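Local coordinates for protein phosphodiesterase (Pseudomonas aeruginosa, PDB 4G75) that is a colicin M-like bacteriocin, a magnesium-binding phosphodiesterase that probably kills related bacteria by degrading the lipid-linked precursor of peptidoglycan, at residues Leu78-Tyr83 with Tyr118-Asn123; Ala60-Trp65 with Gly262-Gln267; Ala27-Pro30 with Ala35-Gly38. All coordinates share one frame; numbering follows the deposited sequence. Where two conformers were deposited one is given.

Contact 1 (Leu78-Tyr83 with Tyr118-Asn123); sequences LPFPNY and YPFPNN. With EDO (1,2-ethanediol), chain M.
Phe120 and Pro121, consecutive in the chain, both meet the phenol of Tyr83 from the same side, in different ways. Tyr83 has CG anti to its carbonyl carbon, which turns the phenol toward Phe80 and loop 118-123. Pro121 comes over the face: its CD sits 3.8 Å from the centroid of the Tyr83 ring, 29° off the normal, a CH-pi contact. Phe120 is slid toward the CE2 side of the phenol, with ring planes 29° apart and centroids separated by 5.0 Å, so the rings hardly overlap; its CD1 comes within 3.3 Å of Tyr83 CE2, and its CB makes an off-centre CH-pi contact with the phenol. Phe80, the N-cap of helix 81-102, completes an aromatic cluster. Its ring meets that of Phe120 obliquely, at 59°, while Tyr83 CE2 lies over one face of the Phe80 ring, near its rim. At the polar end a water joins Tyr83 OH (3.0 Å) to Pro121 O (2.7 Å), donating to the carbonyl. Phe80 N donates to O2 of a bound 1,2-ethanediol. The chemistry is mainly apolar: dispersion and CH-pi contacts hold loop 118-123 to the start of helix 81-102, supplemented by one water bridge.

Contact 2 (Ala60-Trp65 with Gly262-Gln267); sequences ALWAQW and GREVGQ
Trp62 and Glu264 meet because their first torsions send both side chains into the gap between the two segments. Trp62 has CG anti to the backbone N (chi1 -172°), and chi2 turns the indole so that its pyrrole N-H faces the other segment. Glu264 has CG anti to its carbonyl carbon, and the chain beyond CG is extended, which carries the carboxylate to the edge of the indole. The resulting hydrogen bond runs from Trp62 NE1 to Glu264 OE1 at 3.0 Å and is almost straight. OE1 lies essentially in the indole plane but is approached on its anti side, with the donor somewhat out of the carboxylate plane; ring and carboxylate are turned 48° from each other. The same oxygen also accepts from Trp68 NE1, so two indole N-H groups converge on it, while Glu264 OE2 forms a salt bridge with Arg260. Such partners would be expected to favour the ionised carboxylate and to restrict its rotation.

Farther round the indole, the six-membered ring reaches Val265. Trp62 CH2 approaches Val265 CA at 3.6 Å, and CZ3 lies 4.1 Å from CG2, the two side chains crossing at about a right angle. Trp62 is thus held by a polar bond at its pyrrole edge and by apolar contact at its benzo end; Lys268 also packs against it.

Trp62 and Val265 are buried, and the nearest CA atoms across the contact, those of Trp62 and Val265, are 8.7 Å apart, a gap bridged chiefly by the indole. The contact joins helix 55-65 to the last part of helix 255-264 and the residue that follows, within the Colicin M family region. The ring of Trp68, which follows helix 55-65, and that of Phe85, on helix 81-102, also meet Trp62.

Contact 3 (Ala27-Pro30 with Ala35-Gly38); sequences ANWP and AQVG
Trp29 lays its indole against the first turn of helix 34-49, a short-range loop-to-helix contact in which the chain folds back after only a few residues. The geometry is clearest along Gln36. Its CB stands over the centre of the indole, 3.5 Å above the plane, and comes within 3.6 Å of Trp29 CD2. With CG anti to the backbone N (chi1 -178°), the next atom stays over the same system: CG is 3.5 Å from the centroid of the Trp29 five-membered ring and only 3° off its normal, a CH-pi contact centred on the pyrrole part. The chain then bends at chi2, leading the amide off the indole with the two planes 80° apart; there NE2 donates to Gly23 O, a backbone carbonyl near the end of the preceding helix 18-24. The benzo part of the indole extends back along the helix, where Trp29 CH2 lies 3.7 Å from Gln36 CA. Ala35 adds a lighter contact, its CB 4.3 Å from Trp29 CZ3. Both partners are thus also bonded to carbonyls of helix 18-24, with Trp29 NE1 donating to Tyr22 O, which Asn28 ND2 shares.

All three contacts lie in the helical part of the chain, away from the magnesium site. Contact 3 closes before the others open, whereas contact 1 is nested inside the long loop closed by contact 2. Contact 1 is central: its centre is about 14 Å from that of each other contact, and contacts 2 and 3 have centres about 26 Å apart. It touches contact 2 through a probable hydrogen bond between Leu78 N and Gln64 OE1, and contact 3 where Pro79 packs on Val37. Leu78 and Pro79, just before helix 81-102, thus connect helices 34-49 and 55-65 where the nearest atoms of contacts 2 and 3 stay about 8 Å apart; contact 2 adds helix 255-264.

Contact 1 (Leu78-Tyr83 with Tyr118-Asn123)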
# COMPACT_ATOMS: atom_id res chain seq x y z
N LEU A 78 -20.28 12.13 11.53
CA LEU A 78 -19.68 13.45 11.42
C LEU A 78 -20.56 14.44 10.69
O LEU A 78 -21.41 14.07 9.88
CB LEU A 78 -18.34 13.36 10.69
CG LEU A 78 -17.28 12.43 11.30
CD1 LEU A 78 -15.99 12.50 10.48
CD2 LEU A 78 -17.01 12.76 12.76
N PRO A 79 -20.36 15.73 10.96
CA PRO A 79 -21.02 16.79 10.20
C PRO A 79 -20.68 16.66 8.72
O PRO A 79 -21.58 16.59 7.88
CB PRO A 79 -20.41 18.07 10.78
CG PRO A 79 -19.97 17.69 12.15
CD PRO A 79 -19.55 16.26 12.08
N PHE A 80 -19.39 16.60 8.40
CA PHE A 80 -18.94 16.48 7.01
C PHE A 80 -18.01 15.28 6.82
O PHE A 80 -16.79 15.45 6.72
CB PHE A 80 -18.23 17.75 6.57
CG PHE A 80 -19.01 19.01 6.82
CD1 PHE A 80 -20.16 19.28 6.09
CD2 PHE A 80 -18.58 19.94 7.75
CE1 PHE A 80 -20.87 20.44 6.31
CE2 PHE A 80 -19.29 21.10 7.97
CZ PHE A 80 -20.43 21.35 7.25
N PRO A 81 -18.58 14.07 6.76
CA PRO A 81 -17.80 12.85 6.51
C PRO A 81 -17.17 12.91 5.12
O PRO A 81 -16.11 12.32 4.89
CB PRO A 81 -18.88 11.76 6.56
CG PRO A 81 -20.15 12.49 6.19
CD PRO A 81 -20.00 13.77 6.95
N ASN A 82 -17.82 13.63 4.21
CA ASN A 82 -17.24 13.90 2.90
C ASN A 82 -15.91 14.65 2.99
O ASN A 82 -14.95 14.27 2.33
CB ASN A 82 -18.23 14.65 2.00
CG ASN A 82 -18.79 15.92 2.64
OD1 ASN A 82 -18.93 16.01 3.86
ND2 ASN A 82 -19.13 16.89 1.80
N TYR A 83 -15.86 15.71 3.78
CA TYR A 83 -14.63 16.48 3.88
C TYR A 83 -13.51 15.65 4.49
O TYR A 83 -12.35 15.77 4.09
CB TYR A 83 -14.83 17.76 4.70
CG TYR A 83 -15.78 18.77 4.08
CD1 TYR A 83 -16.14 18.68 2.74
CD2 TYR A 83 -16.30 19.81 4.83
CE1 TYR A 83 -17.00 19.61 2.17
CE2 TYR A 83 -17.16 20.74 4.28
CZ TYR A 83 -17.51 20.63 2.95
OH TYR A 83 -18.37 21.56 2.40
N TYR A 118 -6.76 23.04 7.07
CA TYR A 118 -7.84 22.19 6.58
C TYR A 118 -9.09 22.97 6.16
O TYR A 118 -10.18 22.77 6.71
CB TYR A 118 -8.20 21.11 7.61
CG TYR A 118 -7.18 19.99 7.70
CD1 TYR A 118 -7.31 18.85 6.92
CD2 TYR A 118 -6.08 20.09 8.55
CE1 TYR A 118 -6.37 17.82 7.00
CE2 TYR A 118 -5.14 19.07 8.62
CZ TYR A 118 -5.30 17.94 7.85
OH TYR A 118 -4.37 16.92 7.93
N PRO A 119 -8.94 23.84 5.16
CA PRO A 119 -10.12 24.53 4.62
C PRO A 119 -11.08 23.48 4.10
O PRO A 119 -10.67 22.36 3.81
CB PRO A 119 -9.57 25.33 3.44
CG PRO A 119 -8.11 25.02 3.33
CD PRO A 119 -7.76 23.93 4.28
N PHE A 120 -12.35 23.83 3.97
CA PHE A 120 -13.28 22.88 3.38
C PHE A 120 -12.88 22.61 1.94
O PHE A 120 -12.61 23.54 1.17
CB PHE A 120 -14.72 23.40 3.45
CG PHE A 120 -15.21 23.63 4.84
CD1 PHE A 120 -14.97 22.69 5.83
CD2 PHE A 120 -15.90 24.78 5.16
CE1 PHE A 120 -15.42 22.90 7.12
CE2 PHE A 120 -16.35 24.99 6.45
CZ PHE A 120 -16.11 24.05 7.43
N PRO A 121 -12.83 21.33 1.55
CA PRO A 121 -12.54 20.97 0.16
C PRO A 121 -13.61 21.57 -0.75
O PRO A 121 -14.78 21.63 -0.37
CB PRO A 121 -12.67 19.44 0.15
CG PRO A 121 -12.43 19.03 1.56
CD PRO A 121 -13.00 20.14 2.41
N ASN A 122 -13.21 22.01 -1.93
CA ASN A 122 -14.16 22.61 -2.84
C ASN A 122 -13.97 22.09 -4.25
O ASN A 122 -13.14 21.22 -4.49
CB ASN A 122 -14.05 24.14 -2.80
CG ASN A 122 -12.69 24.64 -3.25
OD1 ASN A 122 -11.93 23.92 -3.90
ND2 ASN A 122 -12.38 25.89 -2.92
N ASN A 123 -14.75 22.64 -5.18
CA ASN A 123 -14.63 22.26 -6.57
C ASN A 123 -13.84 23.32 -7.34
O ASN A 123 -14.09 23.56 -8.53
CB ASN A 123 -16.01 22.03 -7.19
CG ASN A 123 -16.76 20.88 -6.53
OD1 ASN A 123 -17.85 21.07 -5.99
ND2 ASN A 123 -16.16 19.70 -6.55
C1 EDO M . -15.87 18.48 9.42
O1 EDO M . -14.97 17.87 8.48
C2 EDO M . -16.51 17.41 10.30
O2 EDO M . -16.88 16.29 9.48
O HOH W 1 -17.06 22.98 0.09

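Contact 2 (Ala60-Trp65 with Gly262-Gln267)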
# COMPACT_ATOMS: atom_id res chain seq x y z
N ALA A 60 -16.27 3.85 6.89
CA ALA A 60 -17.22 4.50 7.78
C ALA A 60 -17.56 5.89 7.25
O ALA A 60 -18.72 6.30 7.28
CB ALA A 60 -16.66 4.58 9.19
N LEU A 61 -16.56 6.61 6.77
CA LEU A 61 -16.77 7.93 6.20
C LEU A 61 -17.65 7.83 4.96
O LEU A 61 -18.65 8.53 4.84
CB LEU A 61 -15.44 8.59 5.84
CG LEU A 61 -14.55 8.88 7.05
CD1 LEU A 61 -13.20 9.43 6.62
CD2 LEU A 61 -15.25 9.83 8.01
N TRP A 62 -17.27 6.94 4.05
CA TRP A 62 -18.00 6.79 2.80
C TRP A 62 -19.44 6.35 3.03
O TRP A 62 -20.36 6.89 2.40
CB TRP A 62 -17.31 5.80 1.85
CG TRP A 62 -17.96 5.78 0.49
CD1 TRP A 62 -18.94 4.93 0.06
CD2 TRP A 62 -17.70 6.67 -0.59
NE1 TRP A 62 -19.29 5.23 -1.23
CE2 TRP A 62 -18.54 6.30 -1.66
CE3 TRP A 62 -16.82 7.75 -0.77
CZ2 TRP A 62 -18.53 6.96 -2.88
CZ3 TRP A 62 -16.81 8.41 -1.99
CH2 TRP A 62 -17.67 8.01 -3.03
N ALA A 63 -19.63 5.38 3.91
CA ALA A 63 -20.97 4.87 4.19
C ALA A 63 -21.88 6.01 4.63
O ALA A 63 -23.07 6.03 4.31
CB ALA A 63 -20.92 3.77 5.23
N GLN A 64 -21.32 6.96 5.37
CA GLN A 64 -22.08 8.14 5.78
C GLN A 64 -22.36 9.03 4.58
O GLN A 64 -23.51 9.37 4.29
CB GLN A 64 -21.32 8.94 6.83
CG GLN A 64 -21.12 8.24 8.15
CD GLN A 64 -20.16 9.00 9.06
OE1 GLN A 64 -20.52 10.02 9.64
NE2 GLN A 64 -18.94 8.50 9.17
N TRP A 65 -21.29 9.40 3.89
CA TRP A 65 -21.37 10.25 2.71
C TRP A 65 -22.42 9.73 1.73
O TRP A 65 -23.29 10.48 1.27
CB TRP A 65 -20.01 10.28 2.02
CG TRP A 65 -19.80 11.37 1.03
CD1 TRP A 65 -20.73 12.24 0.56
CD2 TRP A 65 -18.58 11.67 0.35
NE1 TRP A 65 -20.16 13.09 -0.36
CE2 TRP A 65 -18.84 12.76 -0.51
CE3 TRP A 65 -17.29 11.14 0.39
CZ2 TRP A 65 -17.86 13.32 -1.32
CZ3 TRP A 65 -16.31 11.69 -0.42
CH2 TRP A 65 -16.60 12.77 -1.26
N GLY A 262 -15.41 0.65 -4.34
CA GLY A 262 -14.75 0.71 -5.63
C GLY A 262 -15.71 0.97 -6.77
O GLY A 262 -15.35 1.60 -7.77
N ARG A 263 -16.93 0.48 -6.63
CA ARG A 263 -17.95 0.66 -7.66
C ARG A 263 -18.60 2.04 -7.63
O ARG A 263 -19.20 2.47 -8.60
CB ARG A 263 -19.01 -0.44 -7.56
CG ARG A 263 -18.52 -1.79 -8.03
CD ARG A 263 -19.37 -2.93 -7.51
NE ARG A 263 -18.80 -4.22 -7.92
CZ ARG A 263 -19.26 -5.40 -7.52
NH1 ARG A 263 -20.30 -5.46 -6.70
NH2 ARG A 263 -18.69 -6.51 -7.95
N GLU A 264 -18.46 2.74 -6.51
CA GLU A 264 -19.14 4.01 -6.33
C GLU A 264 -18.21 5.21 -6.32
O GLU A 264 -18.62 6.33 -6.61
CB GLU A 264 -19.94 4.00 -5.03
CG GLU A 264 -20.92 2.87 -4.90
CD GLU A 264 -21.75 2.97 -3.64
OE1 GLU A 264 -21.50 3.90 -2.84
OE2 GLU A 264 -22.65 2.13 -3.45
N VAL A 265 -16.95 4.99 -5.96
CA VAL A 265 -16.05 6.11 -5.68
C VAL A 265 -15.85 7.05 -6.87
O VAL A 265 -15.65 8.25 -6.69
CB VAL A 265 -14.70 5.61 -5.11
CG1 VAL A 265 -13.85 5.00 -6.22
CG2 VAL A 265 -13.97 6.74 -4.40
N GLY A 266 -15.91 6.50 -8.08
CA GLY A 266 -15.73 7.29 -9.28
C GLY A 266 -16.84 8.30 -9.53
O GLY A 266 -16.67 9.24 -10.31
N GLN A 267 -17.97 8.12 -8.87
CA GLN A 267 -19.06 9.08 -8.97
C GLN A 267 -18.61 10.43 -8.43
O GLN A 267 -19.03 11.48 -8.91
CB GLN A 267 -20.26 8.62 -8.13
CG GLN A 267 -20.62 7.16 -8.25
CD GLN A 267 -21.78 6.92 -9.18
OE1 GLN A 267 -21.62 6.90 -10.40
NE2 GLN A 267 -22.96 6.73 -8.61

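Contact 3 (Ala27-Pro30 with Ala35-Gly38)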
# COMPACT_ATOMS: atom_id res chain seq x y z
N ALA A 27 -8.66 26.31 23.68
CA ALA A 27 -8.19 27.67 23.45
C ALA A 27 -8.28 28.05 21.98
O ALA A 27 -8.32 29.23 21.64
CB ALA A 27 -6.76 27.84 23.95
N ASN A 28 -8.31 27.04 21.11
CA ASN A 28 -8.39 27.26 19.67
C ASN A 28 -9.80 27.54 19.17
O ASN A 28 -9.99 27.97 18.03
CB ASN A 28 -7.84 26.05 18.90
CG ASN A 28 -6.35 25.88 19.09
OD1 ASN A 28 -5.62 26.84 19.27
ND2 ASN A 28 -5.89 24.63 19.04
N TRP A 29 -10.79 27.27 20.01
CA TRP A 29 -12.17 27.21 19.54
C TRP A 29 -13.15 28.06 20.34
O TRP A 29 -13.69 27.61 21.34
CB TRP A 29 -12.62 25.75 19.51
CG TRP A 29 -11.70 24.88 18.70
CD1 TRP A 29 -10.73 24.06 19.17
CD2 TRP A 29 -11.66 24.77 17.27
NE1 TRP A 29 -10.09 23.43 18.12
CE2 TRP A 29 -10.65 23.85 16.94
CE3 TRP A 29 -12.40 25.36 16.23
CZ2 TRP A 29 -10.34 23.51 15.62
CZ3 TRP A 29 -12.10 25.01 14.93
CH2 TRP A 29 -11.08 24.10 14.63
N PRO A 30 -13.40 29.29 19.87
CA PRO A 30 -14.31 30.23 20.54
C PRO A 30 -15.74 29.69 20.64
O PRO A 30 -16.47 30.09 21.55
CB PRO A 30 -14.28 31.45 19.62
CG PRO A 30 -13.83 30.91 18.29
CD PRO A 30 -12.80 29.90 18.67
N ALA A 35 -15.88 22.10 12.17
CA ALA A 35 -14.46 22.02 11.85
C ALA A 35 -13.66 21.46 13.02
O ALA A 35 -12.71 20.68 12.84
CB ALA A 35 -13.94 23.39 11.44
N GLN A 36 -14.02 21.86 14.24
CA GLN A 36 -13.37 21.32 15.42
C GLN A 36 -13.63 19.83 15.52
O GLN A 36 -12.74 19.05 15.85
CB GLN A 36 -13.86 22.03 16.69
CG GLN A 36 -13.21 21.58 17.98
CD GLN A 36 -13.93 20.41 18.64
OE1 GLN A 36 -15.06 20.08 18.28
NE2 GLN A 36 -13.29 19.79 19.62
N VAL A 37 -14.86 19.44 15.21
CA VAL A 37 -15.23 18.04 15.27
C VAL A 37 -14.40 17.26 14.25
O VAL A 37 -13.94 16.15 14.52
CB VAL A 37 -16.73 17.84 14.98
CG1 VAL A 37 -17.09 16.36 14.98
CG2 VAL A 37 -17.58 18.60 16.00
N GLY A 38 -14.19 17.87 13.09
CA GLY A 38 -13.37 17.26 12.04
C GLY A 38 -11.95 17.00 12.52
O GLY A 38 -11.40 15.93 12.29